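Local coordinates for cell division control protein Cdc48 (Mycobacterium smegmatis, PDB 5E7P) that probably binds and hydrolyses ATP as a member of the AAA ATPase family, with two AAA modules in one chain, at residues S580-D585 with V623-A628; S546-K551 with A572-S577. All blocks are in the same frame, centred on the assembly; numbering follows the deposited sequence.

Contact 1 of 2, residues S580-D585 with V623-A628; sequences SLVFLD and VVVLGA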
ATOM      1  N   SER A 580      10.736  11.157  -9.513  1.00 28.69           N
ATOM      2  CA  SER A 580      10.234  11.137  -8.144  1.00 26.90           C
ATOM      3  C   SER A 580       9.353  12.330  -7.804  1.00 23.86           C
ATOM      4  O   SER A 580       9.600  13.451  -8.249  1.00 22.93           O
ATOM      5  CB  SER A 580      11.399  11.083  -7.147  1.00 27.29           C
ATOM      6  OG  SER A 580      12.204   9.931  -7.342  1.00 28.65           O
ATOM      7  N   LEU A 581       8.330  12.073  -6.999  1.00 24.18           N
ATOM      8  CA  LEU A 581       7.534  13.126  -6.387  1.00 24.60           C
ATOM      9  C   LEU A 581       7.845  13.170  -4.898  1.00 26.16           C
ATOM     10  O   LEU A 581       7.809  12.143  -4.215  1.00 22.34           O
ATOM     11  CB  LEU A 581       6.041  12.873  -6.592  1.00 25.87           C
ATOM     12  CG  LEU A 581       5.086  13.784  -5.818  1.00 28.57           C
ATOM     13  CD1 LEU A 581       5.285  15.237  -6.215  1.00 30.05           C
ATOM     14  CD2 LEU A 581       3.639  13.364  -6.034  1.00 29.83           C
ATOM     15  N   VAL A 582       8.163  14.361  -4.404  1.00 28.87           N
ATOM     16  CA  VAL A 582       8.413  14.560  -2.986  1.00 29.92           C
ATOM     17  C   VAL A 582       7.236  15.295  -2.365  1.00 30.62           C
ATOM     18  O   VAL A 582       7.047  16.490  -2.592  1.00 31.80           O
ATOM     19  CB  VAL A 582       9.703  15.363  -2.745  1.00 30.19           C
ATOM     20  CG1 VAL A 582       9.940  15.548  -1.252  1.00 30.48           C
ATOM     21  CG2 VAL A 582      10.875  14.661  -3.383  1.00 29.44           C
ATOM     22  N   PHE A 583       6.439  14.571  -1.588  1.00 29.53           N
ATOM     23  CA  PHE A 583       5.248  15.142  -0.972  1.00 30.09           C
ATOM     24  C   PHE A 583       5.506  15.508   0.490  1.00 28.74           C
ATOM     25  O   PHE A 583       5.645  14.635   1.347  1.00 25.32           O
ATOM     26  CB  PHE A 583       4.072  14.167  -1.083  1.00 31.58           C
ATOM     27  CG  PHE A 583       2.767  14.723  -0.582  1.00 33.99           C
ATOM     28  CD1 PHE A 583       2.554  16.093  -0.516  1.00 33.87           C
ATOM     29  CD2 PHE A 583       1.755  13.875  -0.165  1.00 33.64           C
ATOM     30  CE1 PHE A 583       1.355  16.605  -0.047  1.00 33.84           C
ATOM     31  CE2 PHE A 583       0.552  14.380   0.298  1.00 33.26           C
ATOM     32  CZ  PHE A 583       0.352  15.748   0.359  1.00 32.55           C
ATOM     33  N   LEU A 584       5.566  16.808   0.760  1.00 29.26           N
ATOM     34  CA  LEU A 584       5.711  17.319   2.117  1.00 28.66           C
ATOM     35  C   LEU A 584       4.364  17.820   2.631  1.00 29.81           C
ATOM     36  O   LEU A 584       4.068  19.014   2.572  1.00 29.55           O
ATOM     37  CB  LEU A 584       6.740  18.450   2.154  1.00 28.39           C
ATOM     38  CG  LEU A 584       8.131  18.132   1.597  1.00 28.90           C
ATOM     39  CD1 LEU A 584       9.006  19.380   1.580  1.00 29.58           C
ATOM     40  CD2 LEU A 584       8.798  17.027   2.401  1.00 27.68           C
ATOM     41  N   ASP A 585       3.540  16.899   3.119  1.00 31.32           N
ATOM     42  CA  ASP A 585       2.243  17.270   3.666  1.00 32.60           C
ATOM     43  C   ASP A 585       2.427  17.935   5.022  1.00 36.27           C
ATOM     44  O   ASP A 585       3.390  17.647   5.730  1.00 35.90           O
ATOM     45  CB  ASP A 585       1.331  16.051   3.792  1.00 32.48           C
ATOM     46  CG  ASP A 585      -0.120  16.434   4.011  1.00 35.70           C
ATOM     47  OD1 ASP A 585      -0.470  17.604   3.744  1.00 34.27           O
ATOM     48  OD2 ASP A 585      -0.911  15.570   4.443  1.00 39.81           O
ATOM     49  N   VAL A 623      12.615  15.232 -10.749  1.00 26.05           N
ATOM     50  CA  VAL A 623      12.172  15.308  -9.360  1.00 24.89           C
ATOM     51  C   VAL A 623      11.300  16.536  -9.129  1.00 23.74           C
ATOM     52  O   VAL A 623      11.715  17.662  -9.403  1.00 24.08           O
ATOM     53  CB  VAL A 623      13.362  15.341  -8.370  1.00 24.69           C
ATOM     54  CG1 VAL A 623      12.857  15.457  -6.942  1.00 24.25           C
ATOM     55  CG2 VAL A 623      14.236  14.104  -8.527  1.00 24.65           C
ATOM     56  N   VAL A 624      10.089  16.315  -8.628  1.00 23.56           N
ATOM     57  CA  VAL A 624       9.196  17.412  -8.271  1.00 23.75           C
ATOM     58  C   VAL A 624       8.932  17.396  -6.771  1.00 25.95           C
ATOM     59  O   VAL A 624       8.731  16.335  -6.179  1.00 26.87           O
ATOM     60  CB  VAL A 624       7.849  17.322  -9.013  1.00 23.13           C
ATOM     61  CG1 VAL A 624       6.987  18.532  -8.700  1.00 24.34           C
ATOM     62  CG2 VAL A 624       8.074  17.216 -10.501  1.00 24.73           C
ATOM     63  N   VAL A 625       8.945  18.575  -6.156  1.00 24.75           N
ATOM     64  CA  VAL A 625       8.630  18.693  -4.740  1.00 27.55           C
ATOM     65  C   VAL A 625       7.330  19.469  -4.544  1.00 28.38           C
ATOM     66  O   VAL A 625       7.137  20.539  -5.118  1.00 27.38           O
ATOM     67  CB  VAL A 625       9.783  19.358  -3.951  1.00 29.49           C
ATOM     68  CG1 VAL A 625      10.226  20.658  -4.625  1.00 30.48           C
ATOM     69  CG2 VAL A 625       9.377  19.592  -2.499  1.00 27.20           C
ATOM     70  N   LEU A 626       6.432  18.912  -3.738  1.00 31.45           N
ATOM     71  CA  LEU A 626       5.150  19.549  -3.471  1.00 32.13           C
ATOM     72  C   LEU A 626       4.872  19.604  -1.974  1.00 32.42           C
ATOM     73  O   LEU A 626       4.913  18.584  -1.287  1.00 33.05           O
ATOM     74  CB  LEU A 626       4.028  18.799  -4.192  1.00 32.82           C
ATOM     75  CG  LEU A 626       2.604  19.355  -4.109  1.00 36.08           C
ATOM     76  CD1 LEU A 626       1.863  19.089  -5.416  1.00 35.42           C
ATOM     77  CD2 LEU A 626       1.836  18.759  -2.928  1.00 36.34           C
ATOM     78  N   GLY A 627       4.582  20.802  -1.477  1.00 31.87           N
ATOM     79  CA  GLY A 627       4.170  20.976  -0.098  1.00 32.12           C
ATOM     80  C   GLY A 627       2.686  21.286   0.005  1.00 32.99           C
ATOM     81  O   GLY A 627       2.129  21.989  -0.844  1.00 30.14           O
ATOM     82  N   ALA A 628       2.046  20.760   1.047  1.00 34.59           N
ATOM     83  CA  ALA A 628       0.627  21.009   1.287  1.00 34.54           C
ATOM     84  C   ALA A 628       0.392  21.534   2.696  1.00 37.09           C
ATOM     85  O   ALA A 628       1.066  21.125   3.641  1.00 39.05           O
ATOM     86  CB  ALA A 628      -0.192  19.746   1.043  1.00 33.21           C
TER
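Phe583 and Leu626 lie side by side and point the same way, both with CG anti to the backbone N (chi1 -175° in Phe583). Leu626 CD2 touches Phe583 CE1 at 3.6 Å from one side of the ring plane. The ring edge itself faces Leu626 O, which sits near the plane, 3.5 Å from CD1. Farther round the same edge, Ala628 CB approaches CE1 to 3.7 Å. That methyl also packs against the carboxylate of Asp585, 3.5 Å from OD1. Leu581 completes this face, laying CD1 against CB of both Val624 and Leu626; helix 491-506 packs on it through Val624 and Leu626. On the reverse face the branched side chains cross at a slant, Val582 CG2 to Val623 CG1 at 4.2 Å and Leu584 CD1 to Val625 CG2 at 4.1 Å, with the CB atoms of Val582 and Val625 facing each other between them. Helices 563-576 and 602-617 pack over this side. The two strands are neighbours in the parallel sheet of the second P-loop AAA module, 15° from exactly parallel. Five N-H...O=C bonds join them in alternation; in one, Leu626 N donates almost straight to Val582 O at 2.7 Å. In the last, Ala628 N to Leu584 O at 3.1 Å, the donor stands 39° out of the carbonyl plane. Strand 580-585 is the hydrophobic run leading to the Asp-Glu pair, begun by Asp585, of a Walker B motif, and strand 623-629 leads into Asn630, at the sensor 1 position and part of the ADP site. Asp585 lies beside the Walker A residues Lys532 and Thr533; a weak hydrogen bond joins OD1 and Thr533 OG1, and OD2 is hydrogen-bonded to a bound glycerol.

Contact 2 of 2, residues S546-K551 with A572-S577; sequences SVHAVK and ARARDS
Ser546 and His548, alternate residues of an edge strand, face the C-terminal end of a helix, their CA atoms each 6.5 Å from a partner CA, those of Ser577 and Ala574 respectively. The imidazole of His548 lies between the strand and the helix. Ala574 comes over one ring face, offset toward the rim, and its CA makes a CH-pi contact 3.9 Å from the ring centroid; its CB meets CD2 on the same ring. Ser577 CB instead reaches the ring edge, 3.7 Å from NE2. Arg573 crosses the imidazole obliquely, with CD packed 3.5 Å from His548 ND1. Beyond CD, a bend at chi3 (-51°) turns NE, and the guanidinium, though only 17° from the ring plane, presents its edge to His548 and does not stack. Strands 546-551 and 580-585, with the helices 552-558 and 563-576 between them, make up a beta-alpha-beta crossover of the second AAA module, and the contact packs the second connecting helix back on the first strand. His548 NE2 donates to Ser546 OG at 3.0 Å, with the hydroxyl 24° out of the ring plane. The same hydroxyl lies 2.9 Å from Ser577 O and also has Ser580 OG and Pro579 O as partners, so a buried polar cluster surrounds it. Ser577 turns its OG back along the helix to donate to Arg573 O at 2.6 Å. Outside the two segments, Arg573 NE forms a salt bridge with Glu386 and Ser577 OG takes a bond from Gly388 N, both residues of strand 385-388 in the first AAA module, while Gln237 NE2 bonds to Ser577 O.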
ATOM      1  N   SER A 546       8.137   7.303  -8.604  1.00 30.22           N
ATOM      2  CA  SER A 546       8.314   6.924  -7.208  1.00 30.05           C
ATOM      3  C   SER A 546       7.859   8.051  -6.283  1.00 29.54           C
ATOM      4  O   SER A 546       8.209   9.213  -6.484  1.00 32.21           O
ATOM      5  CB  SER A 546       9.765   6.520  -6.927  1.00 28.59           C
ATOM      6  OG  SER A 546      10.669   7.558  -7.263  1.00 28.25           O
ATOM      7  N   VAL A 547       7.065   7.702  -5.278  1.00 26.57           N
ATOM      8  CA  VAL A 547       6.519   8.688  -4.353  1.00 25.87           C
ATOM      9  C   VAL A 547       7.213   8.618  -2.999  1.00 28.17           C
ATOM     10  O   VAL A 547       7.386   7.541  -2.431  1.00 29.78           O
ATOM     11  CB  VAL A 547       5.002   8.503  -4.167  1.00 26.28           C
ATOM     12  CG1 VAL A 547       4.447   9.525  -3.170  1.00 24.48           C
ATOM     13  CG2 VAL A 547       4.294   8.606  -5.513  1.00 25.50           C
ATOM     14  N   HIS A 548       7.616   9.779  -2.496  1.00 29.46           N
ATOM     15  CA  HIS A 548       8.318   9.876  -1.228  1.00 33.29           C
ATOM     16  C   HIS A 548       7.639  10.954  -0.393  1.00 34.42           C
ATOM     17  O   HIS A 548       7.858  12.147  -0.607  1.00 34.34           O
ATOM     18  CB  HIS A 548       9.790  10.211  -1.476  1.00 34.80           C
ATOM     19  CG  HIS A 548      10.410   9.404  -2.575  1.00 37.60           C
ATOM     20  ND1 HIS A 548      11.042   8.200  -2.349  1.00 40.86           N
ATOM     21  CD2 HIS A 548      10.476   9.619  -3.910  1.00 37.73           C
ATOM     22  CE1 HIS A 548      11.481   7.713  -3.497  1.00 39.99           C
ATOM     23  NE2 HIS A 548      11.149   8.553  -4.460  1.00 39.22           N
ATOM     24  N   ALA A 549       6.809  10.524   0.554  1.00 34.58           N
ATOM     25  CA  ALA A 549       5.916  11.435   1.262  1.00 33.63           C
ATOM     26  C   ALA A 549       6.084  11.394   2.773  1.00 39.37           C
ATOM     27  O   ALA A 549       6.256  10.326   3.359  1.00 42.91           O
ATOM     28  CB  ALA A 549       4.478  11.131   0.897  1.00 30.78           C
ATOM     29  N   VAL A 550       6.029  12.566   3.400  1.00 40.72           N
ATOM     30  CA  VAL A 550       6.060  12.667   4.856  1.00 42.81           C
ATOM     31  C   VAL A 550       5.008  13.649   5.369  1.00 45.07           C
ATOM     32  O   VAL A 550       4.628  14.588   4.670  1.00 44.64           O
ATOM     33  CB  VAL A 550       7.449  13.102   5.387  1.00 41.44           C
ATOM     34  CG1 VAL A 550       8.528  12.127   4.938  1.00 41.72           C
ATOM     35  CG2 VAL A 550       7.780  14.524   4.949  1.00 39.37           C
ATOM     36  N   LYS A 551       4.525  13.410   6.585  1.00 47.79           N
ATOM     37  CA  LYS A 551       3.696  14.382   7.289  1.00 50.26           C
ATOM     38  C   LYS A 551       4.584  15.193   8.219  1.00 53.21           C
ATOM     39  O   LYS A 551       5.311  14.627   9.037  1.00 54.28           O
ATOM     40  CB  LYS A 551       2.603  13.689   8.101  1.00 53.39           C
ATOM     41  CG  LYS A 551       1.364  13.319   7.309  1.00 55.84           C
ATOM     42  CD  LYS A 551       0.177  13.044   8.228  1.00 60.10           C
ATOM     43  CE  LYS A 551      -0.642  14.308   8.504  1.00 63.25           C
ATOM     44  NZ  LYS A 551       0.123  15.374   9.216  1.00 65.23           N
ATOM     45  N   ALA A 572      17.507  12.505  -0.678  1.00 30.39           N
ATOM     46  CA  ALA A 572      18.518  11.640  -1.283  1.00 28.98           C
ATOM     47  C   ALA A 572      17.881  10.393  -1.885  1.00 26.64           C
ATOM     48  O   ALA A 572      18.326   9.907  -2.925  1.00 26.39           O
ATOM     49  CB  ALA A 572      19.590  11.253  -0.267  1.00 28.37           C
ATOM     50  N   ARG A 573      16.844   9.877  -1.232  1.00 25.58           N
ATOM     51  CA  ARG A 573      16.119   8.729  -1.767  1.00 28.98           C
ATOM     52  C   ARG A 573      15.341   9.130  -3.016  1.00 28.33           C
ATOM     53  O   ARG A 573      15.206   8.348  -3.955  1.00 27.08           O
ATOM     54  CB  ARG A 573      15.160   8.135  -0.733  1.00 28.86           C
ATOM     55  CG  ARG A 573      14.615   6.768  -1.140  1.00 30.29           C
ATOM     56  CD  ARG A 573      13.307   6.428  -0.438  1.00 35.25           C
ATOM     57  NE  ARG A 573      13.392   6.605   1.007  1.00 41.64           N
ATOM     58  CZ  ARG A 573      12.748   7.551   1.683  1.00 42.92           C
ATOM     59  NH1 ARG A 573      11.957   8.402   1.046  1.00 39.17           N
ATOM     60  NH2 ARG A 573      12.891   7.640   2.999  1.00 46.37           N
ATOM     61  N   ALA A 574      14.831  10.356  -3.019  1.00 27.17           N
ATOM     62  CA  ALA A 574      14.060  10.856  -4.147  1.00 27.80           C
ATOM     63  C   ALA A 574      14.960  11.072  -5.358  1.00 30.01           C
ATOM     64  O   ALA A 574      14.613  10.692  -6.476  1.00 30.69           O
ATOM     65  CB  ALA A 574      13.343  12.147  -3.770  1.00 25.23           C
ATOM     66  N   ARG A 575      16.119  11.678  -5.125  1.00 31.92           N
ATOM     67  CA  ARG A 575      17.092  11.902  -6.190  1.00 35.04           C
ATOM     68  C   ARG A 575      17.543  10.586  -6.818  1.00 35.18           C
ATOM     69  O   ARG A 575      17.672  10.483  -8.038  1.00 36.13           O
ATOM     70  CB  ARG A 575      18.305  12.684  -5.670  1.00 39.20           C
ATOM     71  CG  ARG A 575      18.086  14.187  -5.581  1.00 43.61           C
ATOM     72  CD  ARG A 575      19.375  14.931  -5.234  1.00 49.21           C
ATOM     73  NE  ARG A 575      19.518  15.156  -3.796  1.00 54.60           N
ATOM     74  CZ  ARG A 575      20.307  14.444  -2.996  1.00 59.68           C
ATOM     75  NH1 ARG A 575      21.040  13.455  -3.488  1.00 61.71           N
ATOM     76  NH2 ARG A 575      20.366  14.727  -1.701  1.00 61.63           N
ATOM     77  N   ASP A 576      17.771   9.580  -5.977  1.00 34.23           N
ATOM     78  CA  ASP A 576      18.264   8.284  -6.438  1.00 34.96           C
ATOM     79  C   ASP A 576      17.178   7.423  -7.079  1.00 35.96           C
ATOM     80  O   ASP A 576      17.481   6.427  -7.735  1.00 38.29           O
ATOM     81  CB  ASP A 576      18.923   7.517  -5.285  1.00 37.75           C
ATOM     82  CG  ASP A 576      20.210   8.170  -4.804  1.00 41.25           C
ATOM     83  OD1 ASP A 576      20.790   8.982  -5.555  1.00 43.28           O
ATOM     84  OD2 ASP A 576      20.648   7.864  -3.676  1.00 41.78           O
ATOM     85  N   SER A 577      15.919   7.806  -6.892  1.00 35.50           N
ATOM     86  CA  SER A 577      14.800   7.005  -7.383  1.00 36.09           C
ATOM     87  C   SER A 577      14.038   7.668  -8.530  1.00 34.67           C
ATOM     88  O   SER A 577      12.989   7.173  -8.940  1.00 32.92           O
ATOM     89  CB  SER A 577      13.828   6.694  -6.242  1.00 36.20           C
ATOM     90  OG  SER A 577      14.501   6.101  -5.147  1.00 37.42           O
TER
HETATM   91  O   HOH W   1      10.225   6.042 -10.668  1.00 48.23           O

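Both contacts are buried and belong to the second AAA module, where strand 580-585 belongs to contact 1 and stands next to both elements of contact 2: contact 1 joins it to strand 623-629, while contact 2 packs the helix leading into it on its other neighbour, strand 546-551. Contact 1 lies deeper in the sheet and consists mainly of backbone hydrogen bonds flanked on both faces by apolar side chains, ending near the ADP site. Contact 2, at the edge strand, buries less than half as much surface and relies on imidazole, arginine and hydroxyl groups, beside the first module. They meet at Ser580, whose OG lies 2.7 Å from Ala574 O, and where Val582 CG2 packs on Ala574 CB.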